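Local coordinates for exopolygalacturonate lyase (Vibrio vulnificus, PDB 5A29), which probably cleaves pectic polysaccharides (polygalacturonate) by beta-elimination, as a metal-binding lyase of polysaccharide lyase family 2, at residues A[484-489]-A[530-535]; A[223-228]-A[323-328]; A[56-61]-A[66-71]; A[164-169]-A[250-255]. All coordinates share one frame; numbering follows the deposited sequence.

Contact 1: residues A[484-489]-A[530-535]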
loop_
_atom_site.group_PDB
_atom_site.type_symbol
_atom_site.label_atom_id
_atom_site.label_comp_id
_atom_site.label_asym_id
_atom_site.label_seq_id
_atom_site.Cartn_x
_atom_site.Cartn_y
_atom_site.Cartn_z
ATOM N N GLU A 484 -30.231 -0.648 -1.672
ATOM C CA GLU A 484 -29.903 -0.219 -0.333
ATOM C C GLU A 484 -28.405 0.130 -0.110
ATOM O O GLU A 484 -28.118 1.044 0.678
ATOM C CB GLU A 484 -30.274 -1.257 0.709
ATOM C CG GLU A 484 -31.787 -1.524 0.824
ATOM C CD GLU A 484 -32.360 -2.501 -0.232
ATOM O OE1 GLU A 484 -31.667 -2.973 -1.181
ATOM O OE2 GLU A 484 -33.571 -2.795 -0.102
ATOM N N TYR A 485 -27.469 -0.598 -0.737
ATOM C CA TYR A 485 -26.046 -0.298 -0.526
ATOM C C TYR A 485 -25.702 1.057 -1.140
ATOM O O TYR A 485 -24.767 1.736 -0.699
ATOM C CB TYR A 485 -25.147 -1.355 -1.192
ATOM C CG TYR A 485 -25.154 -2.603 -0.318
ATOM C CD1 TYR A 485 -24.529 -2.601 0.924
ATOM C CD2 TYR A 485 -25.821 -3.763 -0.750
ATOM C CE1 TYR A 485 -24.584 -3.701 1.769
ATOM C CE2 TYR A 485 -25.871 -4.885 0.043
ATOM C CZ TYR A 485 -25.217 -4.847 1.299
ATOM O OH TYR A 485 -25.268 -5.937 2.099
ATOM N N LEU A 486 -26.412 1.436 -2.193
ATOM C CA LEU A 486 -26.128 2.758 -2.802
ATOM C C LEU A 486 -26.727 3.881 -1.969
ATOM O O LEU A 486 -26.161 4.970 -1.946
ATOM C CB LEU A 486 -26.722 2.845 -4.210
ATOM C CG LEU A 486 -26.039 1.904 -5.199
ATOM C CD1 LEU A 486 -26.594 2.208 -6.590
ATOM C CD2 LEU A 486 -24.543 2.100 -5.165
ATOM N N GLU A 487 -27.896 3.656 -1.390
ATOM C CA GLU A 487 -28.452 4.611 -0.391
ATOM C C GLU A 487 -27.470 4.856 0.758
ATOM O O GLU A 487 -27.180 5.990 1.171
ATOM C CB GLU A 487 -29.760 4.086 0.203
ATOM C CG GLU A 487 -30.427 5.088 1.143
ATOM C CD GLU A 487 -31.851 4.708 1.588
ATOM O OE1 GLU A 487 -32.371 3.641 1.175
ATOM O OE2 GLU A 487 -32.430 5.454 2.420
ATOM N N PHE A 488 -26.983 3.733 1.301
ATOM C CA PHE A 488 -25.989 3.752 2.375
ATOM C C PHE A 488 -24.707 4.480 1.963
ATOM O O PHE A 488 -24.198 5.333 2.722
ATOM C CB PHE A 488 -25.688 2.295 2.794
ATOM C CG PHE A 488 -24.591 2.171 3.840
ATOM C CD1 PHE A 488 -24.878 2.382 5.163
ATOM C CD2 PHE A 488 -23.294 1.741 3.448
ATOM C CE1 PHE A 488 -23.906 2.212 6.159
ATOM C CE2 PHE A 488 -22.290 1.593 4.425
ATOM C CZ PHE A 488 -22.592 1.819 5.775
ATOM N N ALA A 489 -24.195 4.175 0.765
ATOM C CA ALA A 489 -22.949 4.781 0.347
ATOM C C ALA A 489 -23.149 6.292 0.108
ATOM O O ALA A 489 -22.267 7.085 0.377
ATOM C CB ALA A 489 -22.487 4.141 -0.939
ATOM N N ALA A 530 -19.128 7.105 -10.398
ATOM C CA ALA A 530 -19.128 6.165 -11.533
ATOM C C ALA A 530 -20.195 5.084 -11.377
ATOM O O ALA A 530 -20.860 4.723 -12.367
ATOM C CB ALA A 530 -17.719 5.566 -11.714
ATOM N N THR A 531 -20.399 4.562 -10.168
ATOM C CA THR A 531 -21.304 3.466 -9.926
ATOM C C THR A 531 -22.728 4.016 -10.148
ATOM O O THR A 531 -23.584 3.330 -10.683
ATOM C CB THR A 531 -21.182 2.895 -8.470
ATOM O OG1 THR A 531 -19.850 2.392 -8.250
ATOM C CG2 THR A 531 -22.095 1.765 -8.227
ATOM N N LEU A 532 -23.006 5.227 -9.667
ATOM C CA LEU A 532 -24.339 5.840 -9.939
ATOM C C LEU A 532 -24.604 6.030 -11.439
ATOM O O LEU A 532 -25.778 6.045 -11.851
ATOM C CB LEU A 532 -24.469 7.212 -9.200
ATOM C CG LEU A 532 -24.351 7.138 -7.673
ATOM C CD1 LEU A 532 -24.439 8.563 -6.970
ATOM C CD2 LEU A 532 -25.398 6.238 -7.063
ATOM N N LYS A 533 -23.555 6.187 -12.252
ATOM C CA LYS A 533 -23.676 6.420 -13.671
ATOM C C LYS A 533 -23.435 5.097 -14.446
ATOM O O LYS A 533 -23.282 5.110 -15.643
ATOM C CB LYS A 533 -22.717 7.503 -14.132
ATOM C CG LYS A 533 -23.059 8.860 -13.509
ATOM C CD LYS A 533 -21.889 9.831 -13.693
ATOM C CE LYS A 533 -22.456 11.196 -13.312
ATOM N NZ LYS A 533 -21.318 12.144 -13.225
ATOM N N GLY A 534 -23.459 3.964 -13.753
ATOM C CA GLY A 534 -23.198 2.634 -14.375
ATOM C C GLY A 534 -21.841 2.462 -15.034
ATOM O O GLY A 534 -21.737 1.713 -15.987
ATOM N N LYS A 535 -20.792 3.135 -14.558
ATOM C CA LYS A 535 -19.449 3.051 -15.162
ATOM C C LYS A 535 -18.330 2.503 -14.211
ATOM O O LYS A 535 -17.178 2.846 -14.378
ATOM C CB LYS A 535 -18.979 4.432 -15.639
ATOM C CG LYS A 535 -19.894 5.224 -16.546
ATOM C CD LYS A 535 -19.398 6.653 -16.480
ATOM C CE LYS A 535 -20.226 7.672 -17.235
ATOM N NZ LYS A 535 -19.599 7.885 -18.558
#

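Contact 2: residues A[223-228]-A[323-328]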
loop_
_atom_site.group_PDB
_atom_site.type_symbol
_atom_site.label_atom_id
_atom_site.label_comp_id
_atom_site.label_asym_id
_atom_site.label_seq_id
_atom_site.Cartn_x
_atom_site.Cartn_y
_atom_site.Cartn_z
ATOM N N PRO A 223 7.943 -24.673 10.841
ATOM C CA PRO A 223 7.904 -23.234 10.575
ATOM C C PRO A 223 9.286 -22.602 10.482
ATOM O O PRO A 223 9.393 -21.360 10.344
ATOM C CB PRO A 223 7.113 -22.686 11.802
ATOM C CG PRO A 223 7.415 -23.656 12.899
ATOM C CD PRO A 223 7.423 -25.013 12.188
ATOM N N ILE A 224 10.356 -23.412 10.605
ATOM C CA ILE A 224 11.685 -22.876 10.339
ATOM C C ILE A 224 11.855 -22.661 8.833
ATOM O O ILE A 224 11.494 -23.502 8.044
ATOM C CB ILE A 224 12.811 -23.857 10.834
ATOM C CG1 ILE A 224 12.577 -24.269 12.285
ATOM C CG2 ILE A 224 14.201 -23.322 10.475
ATOM C CD1 ILE A 224 12.902 -23.191 13.260
ATOM N N MET A 225 12.418 -21.542 8.422
ATOM C CA MET A 225 12.546 -21.265 6.984
ATOM C C MET A 225 14.016 -21.261 6.637
ATOM O O MET A 225 14.882 -21.134 7.550
ATOM C CB MET A 225 11.949 -19.869 6.692
ATOM C CG MET A 225 10.453 -19.896 7.011
ATOM S SD MET A 225 9.643 -18.341 6.550
ATOM C CE MET A 225 8.079 -18.668 7.367
ATOM N N PRO A 226 14.326 -21.354 5.337
ATOM C CA PRO A 226 15.739 -21.269 4.857
ATOM C C PRO A 226 16.431 -20.007 5.346
ATOM O O PRO A 226 15.806 -18.942 5.394
ATOM C CB PRO A 226 15.591 -21.180 3.322
ATOM C CG PRO A 226 14.198 -21.659 3.009
ATOM C CD PRO A 226 13.334 -21.357 4.230
ATOM N N GLU A 227 17.712 -20.087 5.721
ATOM C CA GLU A 227 18.488 -18.910 6.087
ATOM C C GLU A 227 19.244 -18.366 4.926
ATOM O O GLU A 227 20.006 -19.094 4.296
ATOM C CB GLU A 227 19.472 -19.208 7.222
ATOM C CG GLU A 227 18.712 -19.614 8.476
ATOM C CD GLU A 227 19.661 -20.087 9.577
ATOM O OE1 GLU A 227 20.901 -19.929 9.431
ATOM O OE2 GLU A 227 19.158 -20.624 10.577
ATOM N N THR A 228 19.057 -17.083 4.631
ATOM C CA THR A 228 19.764 -16.414 3.557
ATOM C C THR A 228 20.066 -15.060 4.176
ATOM O O THR A 228 20.453 -15.014 5.351
ATOM C CB THR A 228 18.873 -16.251 2.322
ATOM O OG1 THR A 228 17.717 -15.458 2.700
ATOM C CG2 THR A 228 18.387 -17.635 1.827
ATOM N N GLU A 323 10.944 -14.804 11.783
ATOM C CA GLU A 323 10.315 -13.508 11.324
ATOM C C GLU A 323 9.080 -13.693 10.453
ATOM O O GLU A 323 8.105 -12.887 10.539
ATOM C CB GLU A 323 11.337 -12.641 10.597
ATOM C CG GLU A 323 12.407 -12.130 11.586
ATOM C CD GLU A 323 13.515 -11.352 10.906
ATOM O OE1 GLU A 323 13.259 -10.565 9.919
ATOM O OE2 GLU A 323 14.672 -11.438 11.378
ATOM N N GLY A 324 9.132 -14.695 9.559
ATOM C CA GLY A 324 7.960 -14.901 8.652
ATOM C C GLY A 324 6.718 -15.333 9.369
ATOM O O GLY A 324 5.611 -15.123 8.867
ATOM N N ASN A 325 6.850 -15.923 10.557
ATOM C CA ASN A 325 5.693 -16.383 11.297
ATOM C C ASN A 325 5.074 -15.332 12.216
ATOM O O ASN A 325 3.994 -15.592 12.771
ATOM C CB ASN A 325 6.021 -17.623 12.146
ATOM C CG ASN A 325 6.569 -18.753 11.271
ATOM O OD1 ASN A 325 5.904 -19.164 10.310
ATOM N ND2 ASN A 325 7.773 -19.220 11.574
ATOM N N VAL A 326 5.644 -14.150 12.265
ATOM C CA VAL A 326 5.009 -13.059 13.087
ATOM C C VAL A 326 3.884 -12.342 12.277
ATOM O O VAL A 326 4.164 -11.792 11.199
ATOM C CB VAL A 326 6.067 -12.031 13.472
ATOM C CG1 VAL A 326 5.434 -10.814 14.189
ATOM C CG2 VAL A 326 7.124 -12.690 14.411
ATOM N N LEU A 327 2.662 -12.401 12.767
ATOM C CA LEU A 327 1.528 -11.827 12.043
ATOM C C LEU A 327 0.980 -10.588 12.867
ATOM O O LEU A 327 -0.155 -10.185 12.671
ATOM C CB LEU A 327 0.389 -12.826 11.876
ATOM C CG LEU A 327 0.881 -14.103 11.134
ATOM C CD1 LEU A 327 -0.349 -14.958 10.845
ATOM C CD2 LEU A 327 1.543 -13.724 9.823
ATOM N N PHE A 328 1.785 -10.023 13.739
ATOM C CA PHE A 328 1.365 -8.779 14.464
ATOM C C PHE A 328 2.362 -7.708 14.157
ATOM O O PHE A 328 3.204 -7.801 13.212
ATOM C CB PHE A 328 1.204 -9.056 15.974
ATOM C CG PHE A 328 2.419 -9.798 16.597
ATOM C CD1 PHE A 328 2.485 -11.205 16.609
ATOM C CD2 PHE A 328 3.484 -9.087 17.149
ATOM C CE1 PHE A 328 3.611 -11.898 17.133
ATOM C CE2 PHE A 328 4.624 -9.757 17.656
ATOM C CZ PHE A 328 4.691 -11.174 17.634
#

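Contact 3: residues A[56-61]-A[66-71]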
loop_
_atom_site.group_PDB
_atom_site.type_symbol
_atom_site.label_atom_id
_atom_site.label_comp_id
_atom_site.label_asym_id
_atom_site.label_seq_id
_atom_site.Cartn_x
_atom_site.Cartn_y
_atom_site.Cartn_z
ATOM N N LEU A 56 5.118 19.921 -13.277
ATOM C CA LEU A 56 5.251 19.164 -12.035
ATOM C C LEU A 56 4.293 19.658 -10.944
ATOM O O LEU A 56 3.964 20.858 -10.877
ATOM C CB LEU A 56 6.686 19.171 -11.509
ATOM C CG LEU A 56 7.829 18.553 -12.319
ATOM C CD1 LEU A 56 9.049 18.728 -11.399
ATOM C CD2 LEU A 56 7.527 17.096 -12.645
ATOM N N LEU A 57 3.935 18.776 -10.021
ATOM C CA LEU A 57 3.042 19.112 -8.916
ATOM C C LEU A 57 3.768 18.982 -7.601
ATOM O O LEU A 57 4.609 18.092 -7.434
ATOM C CB LEU A 57 1.844 18.145 -8.900
ATOM C CG LEU A 57 0.714 18.407 -9.887
ATOM C CD1 LEU A 57 -0.279 17.280 -9.763
ATOM C CD2 LEU A 57 -0.020 19.703 -9.548
ATOM N N ALA A 58 3.368 19.814 -6.643
ATOM C CA ALA A 58 3.755 19.678 -5.276
ATOM C C ALA A 58 3.156 18.365 -4.720
ATOM O O ALA A 58 2.048 17.993 -5.059
ATOM C CB ALA A 58 3.224 20.882 -4.483
ATOM N N ASP A 59 3.858 17.707 -3.812
ATOM C CA ASP A 59 3.232 16.609 -3.038
ATOM C C ASP A 59 2.148 17.055 -2.083
ATOM O O ASP A 59 1.280 16.265 -1.700
ATOM C CB ASP A 59 4.269 16.003 -2.117
ATOM C CG ASP A 59 5.120 14.987 -2.793
ATOM O OD1 ASP A 59 5.227 15.080 -4.029
ATOM O OD2 ASP A 59 5.668 14.077 -2.065
ATOM N N GLY A 60 2.257 18.282 -1.554
ATOM C CA GLY A 60 1.382 18.676 -0.462
ATOM C C GLY A 60 1.242 20.221 -0.483
ATOM O O GLY A 60 2.099 20.896 -1.055
ATOM N N ILE A 61 0.163 20.726 0.120
ATOM C CA ILE A 61 -0.133 22.175 0.145
ATOM C C ILE A 61 -0.385 22.599 1.533
ATOM O O ILE A 61 -1.126 21.940 2.280
ATOM C CB ILE A 61 -1.404 22.476 -0.682
ATOM C CG1 ILE A 61 -1.242 21.969 -2.110
ATOM C CG2 ILE A 61 -1.776 23.953 -0.601
ATOM C CD1 ILE A 61 -0.230 22.741 -2.895
ATOM N N ARG A 66 -1.409 28.458 1.482
ATOM C CA ARG A 66 -1.668 28.019 0.107
ATOM C C ARG A 66 -0.445 27.718 -0.741
ATOM O O ARG A 66 -0.517 27.756 -1.960
ATOM C CB ARG A 66 -2.648 28.921 -0.661
ATOM C CG ARG A 66 -3.767 29.472 0.219
ATOM C CD ARG A 66 -4.553 28.369 0.934
ATOM N NE ARG A 66 -5.430 27.682 -0.009
ATOM C CZ ARG A 66 -6.374 26.809 0.329
ATOM N NH1 ARG A 66 -6.601 26.521 1.612
ATOM N NH2 ARG A 66 -7.096 26.239 -0.632
ATOM N N LYS A 67 0.673 27.423 -0.083
ATOM C CA LYS A 67 1.963 27.208 -0.758
ATOM C C LYS A 67 2.307 25.710 -0.670
ATOM O O LYS A 67 2.006 25.110 0.374
ATOM C CB LYS A 67 3.078 27.946 -0.013
ATOM C CG LYS A 67 2.866 29.460 0.085
ATOM C CD LYS A 67 2.490 30.002 -1.285
ATOM C CE LYS A 67 3.727 30.365 -2.077
ATOM N NZ LYS A 67 4.421 31.468 -1.357
ATOM N N PRO A 68 3.043 25.203 -1.657
ATOM C CA PRO A 68 3.585 23.810 -1.590
ATOM C C PRO A 68 4.508 23.567 -0.415
ATOM O O PRO A 68 5.266 24.490 0.011
ATOM C CB PRO A 68 4.352 23.675 -2.899
ATOM C CG PRO A 68 3.725 24.658 -3.838
ATOM C CD PRO A 68 3.359 25.839 -2.958
ATOM N N VAL A 69 4.443 22.356 0.137
ATOM C CA VAL A 69 5.151 22.051 1.373
ATOM C C VAL A 69 6.645 21.862 1.072
ATOM O O VAL A 69 7.036 21.702 -0.093
ATOM C CB VAL A 69 4.583 20.828 2.092
ATOM C CG1 VAL A 69 3.165 21.081 2.612
ATOM C CG2 VAL A 69 4.676 19.596 1.158
ATOM N N GLU A 70 7.467 21.936 2.131
ATOM C CA GLU A 70 8.916 21.951 1.987
ATOM C C GLU A 70 9.602 20.900 2.851
ATOM O O GLU A 70 9.257 20.721 4.000
ATOM C CB GLU A 70 9.448 23.346 2.451
ATOM C CG GLU A 70 9.058 24.440 1.493
ATOM C CD GLU A 70 9.502 25.825 1.976
ATOM O OE1 GLU A 70 9.787 26.011 3.180
ATOM O OE2 GLU A 70 9.580 26.710 1.125
ATOM N N TRP A 71 10.620 20.247 2.298
ATOM C CA TRP A 71 11.564 19.505 3.176
ATOM C C TRP A 71 12.516 20.538 3.784
ATOM O O TRP A 71 13.006 21.402 3.041
ATOM C CB TRP A 71 12.410 18.505 2.340
ATOM C CG TRP A 71 13.147 17.532 3.237
ATOM C CD1 TRP A 71 14.423 17.642 3.680
ATOM C CD2 TRP A 71 12.604 16.329 3.837
ATOM N NE1 TRP A 71 14.721 16.588 4.546
ATOM C CE2 TRP A 71 13.629 15.761 4.638
ATOM C CE3 TRP A 71 11.350 15.678 3.761
ATOM C CZ2 TRP A 71 13.460 14.582 5.352
ATOM C CZ3 TRP A 71 11.174 14.478 4.476
ATOM C CH2 TRP A 71 12.231 13.934 5.244
#

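Contact 4: residues A[164-169]-A[250-255]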
loop_
_atom_site.group_PDB
_atom_site.type_symbol
_atom_site.label_atom_id
_atom_site.label_comp_id
_atom_site.label_asym_id
_atom_site.label_seq_id
_atom_site.Cartn_x
_atom_site.Cartn_y
_atom_site.Cartn_z
ATOM N N PHE A 164 -1.521 3.412 -16.670
ATOM C CA PHE A 164 -1.637 4.775 -17.214
ATOM C C PHE A 164 -0.232 5.211 -17.608
ATOM O O PHE A 164 0.005 5.873 -18.644
ATOM C CB PHE A 164 -2.208 5.735 -16.123
ATOM C CG PHE A 164 -2.217 7.155 -16.574
ATOM C CD1 PHE A 164 -3.228 7.592 -17.475
ATOM C CD2 PHE A 164 -1.258 8.038 -16.123
ATOM C CE1 PHE A 164 -3.226 8.899 -17.965
ATOM C CE2 PHE A 164 -1.256 9.361 -16.573
ATOM C CZ PHE A 164 -2.233 9.782 -17.524
ATOM N N LEU A 165 0.753 4.860 -16.796
ATOM C CA LEU A 165 2.133 5.250 -17.134
ATOM C C LEU A 165 2.492 4.610 -18.520
ATOM O O LEU A 165 3.167 5.250 -19.363
ATOM C CB LEU A 165 3.165 4.763 -16.077
ATOM C CG LEU A 165 2.969 5.286 -14.638
ATOM C CD1 LEU A 165 3.917 4.603 -13.652
ATOM C CD2 LEU A 165 3.061 6.815 -14.523
ATOM N N TYR A 166 2.037 3.380 -18.723
ATOM C CA TYR A 166 2.302 2.635 -19.967
ATOM C C TYR A 166 1.610 3.368 -21.146
ATOM O O TYR A 166 2.147 3.492 -22.248
ATOM C CB TYR A 166 1.757 1.199 -19.857
ATOM C CG TYR A 166 2.254 0.347 -21.006
ATOM C CD1 TYR A 166 3.532 -0.205 -20.974
ATOM C CD2 TYR A 166 1.463 0.133 -22.132
ATOM C CE1 TYR A 166 4.006 -0.953 -22.052
ATOM C CE2 TYR A 166 1.934 -0.586 -23.223
ATOM C CZ TYR A 166 3.222 -1.099 -23.178
ATOM O OH TYR A 166 3.687 -1.851 -24.246
ATOM N N HIS A 167 0.373 3.760 -20.934
ATOM C CA HIS A 167 -0.342 4.620 -21.856
ATOM C C HIS A 167 0.420 5.883 -22.237
ATOM O O HIS A 167 0.422 6.231 -23.399
ATOM C CB HIS A 167 -1.752 4.947 -21.299
ATOM C CG HIS A 167 -2.472 6.031 -22.044
ATOM N ND1 HIS A 167 -3.239 5.780 -23.166
ATOM C CD2 HIS A 167 -2.616 7.356 -21.779
ATOM C CE1 HIS A 167 -3.800 6.910 -23.579
ATOM N NE2 HIS A 167 -3.433 7.884 -22.758
ATOM N N VAL A 168 1.068 6.569 -21.302
ATOM C CA VAL A 168 1.764 7.811 -21.606
ATOM C C VAL A 168 3.104 7.515 -22.306
ATOM O O VAL A 168 3.407 8.145 -23.314
ATOM C CB VAL A 168 1.956 8.693 -20.372
ATOM C CG1 VAL A 168 2.834 9.905 -20.669
ATOM C CG2 VAL A 168 0.606 9.143 -19.804
ATOM N N ASP A 169 3.868 6.519 -21.823
ATOM C CA ASP A 169 5.176 6.236 -22.399
ATOM C C ASP A 169 5.559 4.760 -22.225
ATOM O O ASP A 169 6.171 4.408 -21.203
ATOM C CB ASP A 169 6.190 7.140 -21.707
ATOM C CG ASP A 169 7.573 7.069 -22.332
ATOM O OD1 ASP A 169 7.874 6.076 -23.061
ATOM O OD2 ASP A 169 8.372 7.981 -22.009
ATOM N N LEU A 250 0.728 -5.612 -19.999
ATOM C CA LEU A 250 0.699 -4.381 -20.775
ATOM C C LEU A 250 1.469 -4.454 -22.085
ATOM O O LEU A 250 1.020 -3.890 -23.123
ATOM C CB LEU A 250 1.205 -3.177 -19.957
ATOM C CG LEU A 250 0.233 -2.884 -18.771
ATOM C CD1 LEU A 250 0.956 -1.972 -17.778
ATOM C CD2 LEU A 250 -1.069 -2.223 -19.252
ATOM N N ALA A 251 2.590 -5.164 -22.053
ATOM C CA ALA A 251 3.604 -5.036 -23.137
ATOM C C ALA A 251 3.493 -6.207 -24.113
ATOM O O ALA A 251 2.929 -7.228 -23.755
ATOM C CB ALA A 251 5.009 -4.890 -22.554
ATOM N N PRO A 252 3.975 -6.024 -25.395
ATOM C CA PRO A 252 4.133 -7.169 -26.326
ATOM C C PRO A 252 4.909 -8.367 -25.726
ATOM O O PRO A 252 5.775 -8.186 -24.867
ATOM C CB PRO A 252 4.948 -6.561 -27.497
ATOM C CG PRO A 252 4.618 -5.089 -27.429
ATOM C CD PRO A 252 4.574 -4.798 -25.942
ATOM N N SER A 253 4.597 -9.566 -26.233
ATOM C CA SER A 253 5.229 -10.818 -25.831
ATOM C C SER A 253 6.705 -10.762 -25.694
ATOM O O SER A 253 7.232 -11.257 -24.728
ATOM C CB SER A 253 4.945 -11.917 -26.841
ATOM O OG SER A 253 3.689 -12.472 -26.576
ATOM N N ALA A 254 7.390 -10.227 -26.696
ATOM C CA ALA A 254 8.841 -10.346 -26.731
ATOM C C ALA A 254 9.445 -9.468 -25.672
ATOM O O ALA A 254 10.459 -9.826 -25.031
ATOM C CB ALA A 254 9.381 -9.967 -28.105
ATOM N N ASN A 255 8.837 -8.294 -25.493
ATOM C CA ASN A 255 9.379 -7.304 -24.562
ATOM C C ASN A 255 9.162 -7.838 -23.118
ATOM O O ASN A 255 9.946 -7.541 -22.234
ATOM C CB ASN A 255 8.635 -5.951 -24.681
ATOM C CG ASN A 255 8.571 -5.419 -26.115
ATOM O OD1 ASN A 255 8.071 -6.074 -27.035
ATOM N ND2 ASN A 255 9.048 -4.214 -26.291
HETATM O O HOH W 1 1.606 -3.427 -26.058
#

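Contact 1: residues A[484-489]-A[530-535]
L486 reaches across to T531 and L532 with its two methyl ends. CD2 of L486 meets CG2 of T531 at 3.9 Å. The other branch, CD1 of L486, lies 4.2 Å from CD2 of L532. The leucine thus straddles two successive residues of the facing helix. CG of L486 lies opposite its carbonyl carbon (chi1 -67°), which carries the fork out from the helix toward 530-535. L486 and T531 meet at an angle, methyl against methyl. The threonine turns its methyl, anti to the backbone N, toward L486. Its hydroxyl is turned aside and pairs with T527 O and with T536 OG1.

The helices here are 484-500, at its first turns, and 521-532, at its last turn. The latter ends in a Schellman motif: K535 N bonds to A530 O at 2.7 Å and G534 N to T531 O at 3.1 Å. G534, with positive phi, is the C-prime residue. The helix ends right after L532, and K533 is the first residue to leave helical geometry.

Helix 467-480 backs the same contact, with Y477 against L486 and I474 against T531. D29 and R32 of helix 27-46 touch L532. K535 NZ forms a salt bridge with E102.

The groups that meet are methyls of buried residues. The join is therefore apolar, consistent with dispersion and exclusion of water, while the T531 hydroxyl is satisfied close to its own helix end.

Contact 2: residues A[223-228]-A[323-328]
In both N325 and M225, CG is turned away from the carbonyl carbon (chi1 -57° and -64°), and beyond that point M225 runs out fully extended. The contact is loop-to-loop packing. It ties the lead-in to strand 227-228, which pairs in parallel with 287-288, to a 3-10 turn, 323-325, in the loop between helices 308-317 and 331-349. The two side chains approach from opposing sides, and the M225 methyl comes up to the amide oxygen of N325.

The polar link is a hydrogen bond from N325 ND2 to P223 O, 3.0 Å long with an N-H...O angle of 163°. The acceptor lies in the asparagine amide plane, while the donor is tilted out of the carbonyl plane. The same ND2 also bonds I320 O, and OD1 accepts a hydrogen bond from S383 OG. The amide is therefore held by three partners, which fixes its rotation. P223 follows a cis peptide bond. Its CB packs on the amide, 3.5 Å from N325 ND2.

G324 and N325 are further tied by backbone bonds to Y283 and S383. The methionine methyl packs beside them: M225 CE lies 4.0 Å from G324 CA and 3.7 Å from N325 OD1.

Contact 3: residues A[56-61]-A[66-71]
I61 and P68 form a single beta bridge where the chain folds back on itself, between strand 60-62 and the approach to strand 70-72. Their CA atoms are 4.4 Å apart. The one backbone hydrogen bond between the two segments runs from V69 N to G60 O, 3.0 Å. It is somewhat bent, with an N-H...O angle of 152°, and its donor stands above the carbonyl plane. The same oxygen receives a CA-H...O contact, with P68 CA 3.3 Å from G60 O.

Both V69 methyls lie against this peptide group. CG2 of V69 lies 3.6 Å from G60 O, and CG1 of V69 is 3.7 Å from G60 C. The lack of a side chain on G60 probably lets the methyls come this close to its backbone. On the proline ring, A58 CB presses against P68 CB at 3.4 Å, tighter than usual van der Waals contact.

I61 starts away from the other segment but its ends return. Its CG2, anti to the backbone N, comes 4.0 Å from R66 C, while CD1 reaches P68 CA. R66 has positive phi; its NE forms a salt bridge with E46 and its NH1 bonds R503 O.

The two strands join different sheets. Strand 60-62 pairs with 514-516, I61 bonding A515 through the backbone. Strand 70-72 is an outer strand of the four-stranded antiparallel sheet, next to 78-82, whose I81 bonds both D59 and V69. At the start of 56-61, L56 packs on Y116 and L57 on I113, both of helix 105-120.

Contact 4: residues A[164-169]-A[250-255]
Y166 lays one ring face on L250. The CB of L250 sits 3.8 Å from the centroid of the Y166 ring, 11° off the ring normal, a clear CH-pi contact. Chi1 of Y166 is -169°, so CG stands anti to the backbone N and the ring projects from the helix toward the other segment. The ring plane then stands so that L250 CB lies over its centre. In L250, CG lies opposite the carbonyl carbon (chi1 -65°) and the chain is extended at the next bond. This sends its branch back along the tyrosine, where CD1 of L250 touches CB of Y166 at 3.9 Å. The leucine and tyrosine run antiparallel alongside one another.

The contact joins two helix ends in the helical body of the enzyme, which belongs to a family with an alpha/alpha barrel fold. Y166 lies in the last turn of helix 162-168. L250 is the last residue of helix 234-250.

The phenol oxygen lies by the next two residues: Y166 OH is 3.4 Å from A251 CA and 3.5 Å from P252 CD. A water bridges the two segments, giving a hydrogen bond to L250 O at 3.0 Å and pairing with Y166 OH at 3.2 Å. T173 of helix 170-184 touches the tyrosine as well. D169 is the N-cap of that helix, its OD1 bonding A172 N. Further along, N255 ND2 bonds E174 OE1, and K178 NZ bonds N255 O.

In the fold
From the N terminus, contact 3 comes first and closes a very short loop, only four residues between its segments. It brings two small sheets together. Contact 4 opens at 164-169, and contact 2 opens at 223-228 before contact 4 closes at 250-255. These two therefore cross. Contact 4 joins helix ends, while contact 2 ties the approach to strand 227-228 to the loop before helix 331-349. Contact 1 follows in series and closes 40 residues between helices 484-500 and 521-532. Contact 2 lies across the chain's centre from contacts 1 and 3. Contacts 3 and 4 come nearest, about 10 Å between nearest atoms, without touching.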